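Local coordinates for maquette-3 (Escherichia coli, PDB 6Z0C), which is a designed four-helix bundle, an artificial protein probably made to explore buried charged networks in a hydrophobic core, at residues L62-E65 against E66-E70; L85-E88 against L89-G93; Q169-L172 against L173-V176. All coordinates share one frame; numbering follows the deposited sequence.

Contact 1. Residues L62-E65 against E66-E70; sequences LELE and EKQIE
Gln68 has CG anti to its carbonyl carbon (chi1 -68°) and an extended chain beyond, which lays its amide back over Leu64 and Glu65, one turn earlier. Leu64 turns the other way, with CG opposite the backbone N (chi1 164°). Its branch meets the amide from the NE2 side: Leu64 CG and Gln68 NE2 are 3.8 Å apart. The Glu65 chain bends at chi2 and brings its carboxylate across the same amide, the planes 87° apart. Glu65 OE2 and Gln68 OE1 lie 3.2 Å apart. Both are acceptors, so no hydrogen bond joins them. Lys35 NZ serves both, with a salt bridge to Glu65 OE2 and a hydrogen bond to Gln68 OE1, which probably offsets the repulsion of the two oxygens. Lys162 NZ is a second salt-bridge partner of the carboxylate. The grouping is consistent with the buried charged networks of the design. Replacing Gln68 by an alanine would probably leave Lys35 without one of its acceptors and uncover the flank of Leu64. Gln68 N donates to Leu64 O (3.1 Å) and Ile69 N to Glu65 O (3.0 Å). Glu65 and Ile69 pack on Ile39 of helix 4-48, while Gln68 touches Asp135 and Glu136 of helix 105-144.

Contact 2. Residues L85-E88 against L89-G93; sequences LLQE and LQQTG
Gln87 lies alongside Gln90, its amide NE2 3.2 Å from Gln90 OE1. The two side chains point the same way and their amide planes are 35° apart. Both have CG opposite the backbone N, with chi1 of -170° in each, and both bend at chi2, which carries the amides to the same flank of helix 52-99. The other end of the Gln90 amide is turned to a neighbouring helix, where NE2 donates to Gln11 OE1. Gln91 runs back over the previous turn with an extended chain. Its CG lies 3.4 Å from Gln87 O, so the methylene part of this glutamine covers a backbone carbonyl. Leu86 and Leu89 make the apolar part of the contact, with Leu86 CD1 4.4 Å from Leu89 CD2. Leu86 also packs on Ile14 and Phe17 of helix 4-48, while Leu85 touches Ile118 and Leu121 of helix 105-144. The backbone follows the alpha-helical i to i+4 pattern. Leu89 N donates to Leu85 O, Gln90 N to Leu86 O and Gln91 N to Gln87 O. Thr92 adds a side-chain bond to this pattern. Its OG1 donates to Glu88 O at 2.9 Å, and its own N reaches that oxygen at 3.0 Å. The two donors come from opposite faces of the carbonyl plane. The buried hydroxyl of Thr92 is therefore satisfied within its own helix, and Glu88 O is gripped by two bonds, which is likely to polarise that carbonyl and to limit rotation of the threonine side chain.

Contact 3. Residues Q169-L172 against L173-V176; sequences QREL and LQLV
Residues 169-172 and 173-176 form two successive turns of helix 152-194 in the four-helix bundle, with i to i+4 bonds throughout. Leu173 N donates to Gln169 O at 2.9 Å. Val176 N meets Leu172 O at 3.1 Å. Gln174 N and Leu175 N bond in the same way to Arg170 O and Glu171 O. Leu172, Leu175 and Val176 are buried. Leu172 packs on Leu27 and Leu31 of helix 4-48, and Leu175 on Ile24 of that helix. Val176 touches Phe125 of helix 105-144, and both Leu173 and Arg170 touch Leu133 there. Leu175 CG and Val176 CG2 also cover the carbonyl oxygens one turn back, with Val176 CG2 3.3 Å from Leu172 O. Arg170 sends its NH2 to Glu137 OE1 in a salt bridge, tying this helix to helix 105-144. On the exposed side, Glu171 bends at chi2 and brings its carboxylate across the amide of Gln174, the planes 53° apart. Glu171 OE2 stays 3.7 Å from Gln174 NE2. That NE2 instead makes a weak hydrogen bond to Arg170 O, at 3.4 Å.

How the contacts relate
From the N terminus, helix 4-48 comes first and holds none of the three contacts, yet it packs against all of them. Contact 1 and contact 2 follow on helix 52-99, on opposite sides of the chain's centre, with their centres 35 Å apart. Contact 3 comes last, on helix 152-194, with its centre 7 Å from that of the chain. Each lies within one helix, so none closes a loop, and the three run in series without nesting or crossing. Contacts 1 and 3 are closest, about 6 Å between nearest atoms, but they do not touch. Helix 105-144 also meets all three, so the contacts join both helix 52-99 and helix 152-194 to the same pair of helices.

Contact 1. Residues L62-E65 against E66-E70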
# COMPACT_ATOMS: atom_id res chain seq x y z
N LEU A 62 18.27 5.86 -13.14
CA LEU A 62 18.48 4.39 -13.08
C LEU A 62 18.85 3.97 -11.65
O LEU A 62 18.27 2.98 -11.15
CB LEU A 62 19.58 4.02 -14.09
CG LEU A 62 19.75 2.54 -14.42
CD1 LEU A 62 18.42 1.89 -14.79
CD2 LEU A 62 20.75 2.37 -15.55
N GLU A 63 19.74 4.72 -10.99
CA GLU A 63 20.17 4.47 -9.58
C GLU A 63 18.96 4.55 -8.64
O GLU A 63 18.82 3.66 -7.78
CB GLU A 63 21.22 5.48 -9.12
CG GLU A 63 22.46 5.52 -10.00
CD GLU A 63 23.65 6.22 -9.36
OE1 GLU A 63 24.78 6.02 -9.85
OE2 GLU A 63 23.45 6.96 -8.38
N LEU A 64 18.14 5.59 -8.77
CA LEU A 64 16.94 5.83 -7.92
C LEU A 64 15.95 4.68 -8.14
O LEU A 64 15.34 4.23 -7.16
CB LEU A 64 16.33 7.19 -8.27
CG LEU A 64 14.90 7.45 -7.78
CD1 LEU A 64 14.75 7.21 -6.29
CD2 LEU A 64 14.46 8.87 -8.13
N GLU A 65 15.82 4.20 -9.38
CA GLU A 65 14.85 3.15 -9.78
C GLU A 65 15.09 1.87 -8.95
O GLU A 65 14.10 1.26 -8.50
CB GLU A 65 14.97 2.88 -11.28
CG GLU A 65 13.66 2.50 -11.92
CD GLU A 65 12.66 3.63 -12.09
OE1 GLU A 65 13.07 4.70 -12.58
OE2 GLU A 65 11.48 3.42 -11.76
N GLU A 66 16.35 1.47 -8.77
CA GLU A 66 16.70 0.22 -8.04
C GLU A 66 16.23 0.34 -6.58
O GLU A 66 15.71 -0.66 -6.04
CB GLU A 66 18.20 -0.07 -8.14
CG GLU A 66 18.64 -0.52 -9.53
CD GLU A 66 18.22 -1.93 -9.94
OE1 GLU A 66 18.40 -2.27 -11.13
OE2 GLU A 66 17.73 -2.68 -9.07
N LYS A 67 16.36 1.53 -5.99
CA LYS A 67 15.91 1.83 -4.60
C LYS A 67 14.39 1.71 -4.51
O LYS A 67 13.90 1.15 -3.50
CB LYS A 67 16.38 3.22 -4.17
CG LYS A 67 17.89 3.38 -4.06
CD LYS A 67 18.34 4.81 -3.86
CE LYS A 67 19.78 5.02 -4.26
NZ LYS A 67 20.30 6.33 -3.79
N GLN A 68 13.66 2.22 -5.51
CA GLN A 68 12.18 2.22 -5.55
C GLN A 68 11.66 0.78 -5.66
O GLN A 68 10.63 0.47 -5.03
CB GLN A 68 11.66 3.05 -6.73
CG GLN A 68 11.94 4.54 -6.57
CD GLN A 68 11.47 5.33 -7.76
OE1 GLN A 68 11.31 4.81 -8.86
NE2 GLN A 68 11.25 6.62 -7.55
N ILE A 69 12.34 -0.07 -6.43
CA ILE A 69 11.99 -1.52 -6.53
C ILE A 69 12.10 -2.14 -5.13
O ILE A 69 11.16 -2.85 -4.73
CB ILE A 69 12.87 -2.27 -7.56
CG1 ILE A 69 12.42 -2.00 -8.99
CG2 ILE A 69 12.88 -3.76 -7.25
CD1 ILE A 69 11.17 -2.75 -9.41
N GLU A 70 13.19 -1.87 -4.41
CA GLU A 70 13.42 -2.48 -3.07
C GLU A 70 12.32 -2.01 -2.12
O GLU A 70 11.85 -2.84 -1.33
CB GLU A 70 14.82 -2.19 -2.52
CG GLU A 70 15.14 -2.95 -1.24
CD GLU A 70 14.65 -4.39 -1.14
OE1 GLU A 70 13.81 -4.68 -0.26
OE2 GLU A 70 15.12 -5.23 -1.94

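Contact 2. Residues L85-E88 against L89-G93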
# COMPACT_ATOMS: atom_id res chain seq x y z
N LEU A 85 -1.71 -9.55 11.49
CA LEU A 85 -2.34 -8.75 12.58
C LEU A 85 -3.87 -8.79 12.43
O LEU A 85 -4.55 -8.86 13.47
CB LEU A 85 -1.83 -7.31 12.53
CG LEU A 85 -0.36 -7.13 12.90
CD1 LEU A 85 0.10 -5.71 12.58
CD2 LEU A 85 -0.11 -7.44 14.37
N LEU A 86 -4.38 -8.77 11.20
CA LEU A 86 -5.84 -8.81 10.92
C LEU A 86 -6.45 -10.13 11.43
O LEU A 86 -7.56 -10.10 11.98
CB LEU A 86 -6.08 -8.61 9.43
CG LEU A 86 -7.54 -8.52 8.99
CD1 LEU A 86 -8.26 -7.38 9.69
CD2 LEU A 86 -7.63 -8.36 7.48
N GLN A 87 -5.77 -11.26 11.25
CA GLN A 87 -6.28 -12.57 11.74
C GLN A 87 -6.30 -12.56 13.28
O GLN A 87 -7.26 -13.11 13.86
CB GLN A 87 -5.45 -13.74 11.19
CG GLN A 87 -6.08 -15.10 11.47
CD GLN A 87 -7.54 -15.18 11.10
OE1 GLN A 87 -7.95 -14.77 10.01
NE2 GLN A 87 -8.36 -15.69 12.01
N GLU A 88 -5.29 -11.95 13.92
CA GLU A 88 -5.22 -11.83 15.41
C GLU A 88 -6.36 -10.93 15.90
O GLU A 88 -6.94 -11.23 16.97
CB GLU A 88 -3.86 -11.29 15.84
CG GLU A 88 -2.71 -12.22 15.51
CD GLU A 88 -1.35 -11.80 16.06
OE1 GLU A 88 -0.33 -12.31 15.56
OE2 GLU A 88 -1.33 -10.98 16.99
N LEU A 89 -6.66 -9.87 15.16
CA LEU A 89 -7.79 -8.96 15.46
C LEU A 89 -9.11 -9.74 15.34
O LEU A 89 -9.96 -9.57 16.21
CB LEU A 89 -7.76 -7.75 14.52
CG LEU A 89 -8.81 -6.68 14.81
CD1 LEU A 89 -8.53 -5.98 16.12
CD2 LEU A 89 -8.88 -5.67 13.67
N GLN A 90 -9.25 -10.57 14.30
CA GLN A 90 -10.45 -11.43 14.10
C GLN A 90 -10.62 -12.31 15.35
O GLN A 90 -11.75 -12.38 15.88
CB GLN A 90 -10.33 -12.25 12.82
CG GLN A 90 -11.62 -12.96 12.43
CD GLN A 90 -11.89 -14.18 13.28
OE1 GLN A 90 -10.98 -14.89 13.69
NE2 GLN A 90 -13.16 -14.42 13.55
N GLN A 91 -9.54 -12.94 15.80
CA GLN A 91 -9.55 -13.89 16.95
C GLN A 91 -9.97 -13.14 18.22
O GLN A 91 -10.68 -13.73 19.05
CB GLN A 91 -8.18 -14.55 17.11
CG GLN A 91 -7.88 -15.59 16.04
CD GLN A 91 -6.50 -16.18 16.17
OE1 GLN A 91 -5.56 -15.52 16.62
NE2 GLN A 91 -6.37 -17.44 15.79
N THR A 92 -9.56 -11.87 18.37
CA THR A 92 -9.89 -11.03 19.55
C THR A 92 -11.37 -10.65 19.50
O THR A 92 -12.02 -10.71 20.57
CB THR A 92 -8.94 -9.82 19.62
OG1 THR A 92 -7.62 -10.35 19.64
CG2 THR A 92 -9.17 -8.97 20.85
N GLY A 93 -11.89 -10.30 18.33
CA GLY A 93 -13.34 -10.08 18.12
C GLY A 93 -14.13 -11.30 18.54
O GLY A 93 -15.12 -11.15 19.28

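Contact 3. Residues Q169-L172 against L173-V176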
# COMPACT_ATOMS: atom_id res chain seq x y z
N GLN A 169 0.16 3.80 -9.00
CA GLN A 169 0.57 4.26 -7.64
C GLN A 169 -0.57 5.05 -6.99
O GLN A 169 -0.77 4.90 -5.78
CB GLN A 169 1.89 5.03 -7.69
CG GLN A 169 3.10 4.11 -7.67
CD GLN A 169 4.36 4.80 -8.12
OE1 GLN A 169 4.32 5.91 -8.65
NE2 GLN A 169 5.49 4.15 -7.91
N ARG A 170 -1.32 5.85 -7.75
CA ARG A 170 -2.52 6.58 -7.23
C ARG A 170 -3.61 5.57 -6.86
O ARG A 170 -4.32 5.80 -5.87
CB ARG A 170 -3.06 7.56 -8.26
CG ARG A 170 -2.12 8.71 -8.56
CD ARG A 170 -2.87 9.90 -9.10
NE ARG A 170 -1.94 10.82 -9.73
CZ ARG A 170 -1.15 11.67 -9.08
NH1 ARG A 170 -1.16 11.73 -7.75
NH2 ARG A 170 -0.35 12.46 -9.77
N GLU A 171 -3.75 4.51 -7.65
CA GLU A 171 -4.71 3.41 -7.38
C GLU A 171 -4.32 2.75 -6.05
O GLU A 171 -5.22 2.51 -5.23
CB GLU A 171 -4.71 2.42 -8.56
CG GLU A 171 -6.08 1.84 -8.85
CD GLU A 171 -7.15 2.87 -9.21
OE1 GLU A 171 -7.03 3.50 -10.27
OE2 GLU A 171 -8.08 3.04 -8.40
N LEU A 172 -3.02 2.51 -5.84
CA LEU A 172 -2.48 1.88 -4.60
C LEU A 172 -2.74 2.81 -3.40
O LEU A 172 -3.19 2.30 -2.37
CB LEU A 172 -0.99 1.59 -4.80
CG LEU A 172 -0.27 0.94 -3.62
CD1 LEU A 172 -0.97 -0.33 -3.18
CD2 LEU A 172 1.18 0.66 -3.97
N LEU A 173 -2.48 4.12 -3.54
CA LEU A 173 -2.79 5.11 -2.47
C LEU A 173 -4.26 4.99 -2.06
O LEU A 173 -4.53 4.97 -0.85
CB LEU A 173 -2.47 6.54 -2.93
CG LEU A 173 -1.08 7.06 -2.60
CD1 LEU A 173 -0.94 8.52 -3.03
CD2 LEU A 173 -0.76 6.92 -1.12
N GLN A 174 -5.18 4.91 -3.03
CA GLN A 174 -6.64 4.81 -2.77
C GLN A 174 -6.96 3.55 -1.95
O GLN A 174 -7.80 3.63 -1.04
CB GLN A 174 -7.44 4.84 -4.08
CG GLN A 174 -7.41 6.19 -4.76
CD GLN A 174 -8.10 6.17 -6.10
OE1 GLN A 174 -9.29 5.88 -6.20
NE2 GLN A 174 -7.36 6.49 -7.15
N LEU A 175 -6.33 2.41 -2.28
CA LEU A 175 -6.56 1.13 -1.56
C LEU A 175 -6.09 1.28 -0.11
O LEU A 175 -6.78 0.76 0.77
CB LEU A 175 -5.85 -0.02 -2.28
CG LEU A 175 -6.31 -0.32 -3.70
CD1 LEU A 175 -5.60 -1.55 -4.25
CD2 LEU A 175 -7.82 -0.50 -3.79
N VAL A 176 -4.96 1.96 0.12
CA VAL A 176 -4.39 2.16 1.49
C VAL A 176 -5.33 3.09 2.27
O VAL A 176 -5.49 2.88 3.48
CB VAL A 176 -2.95 2.70 1.44
CG1 VAL A 176 -2.41 2.97 2.83
CG2 VAL A 176 -2.02 1.75 0.69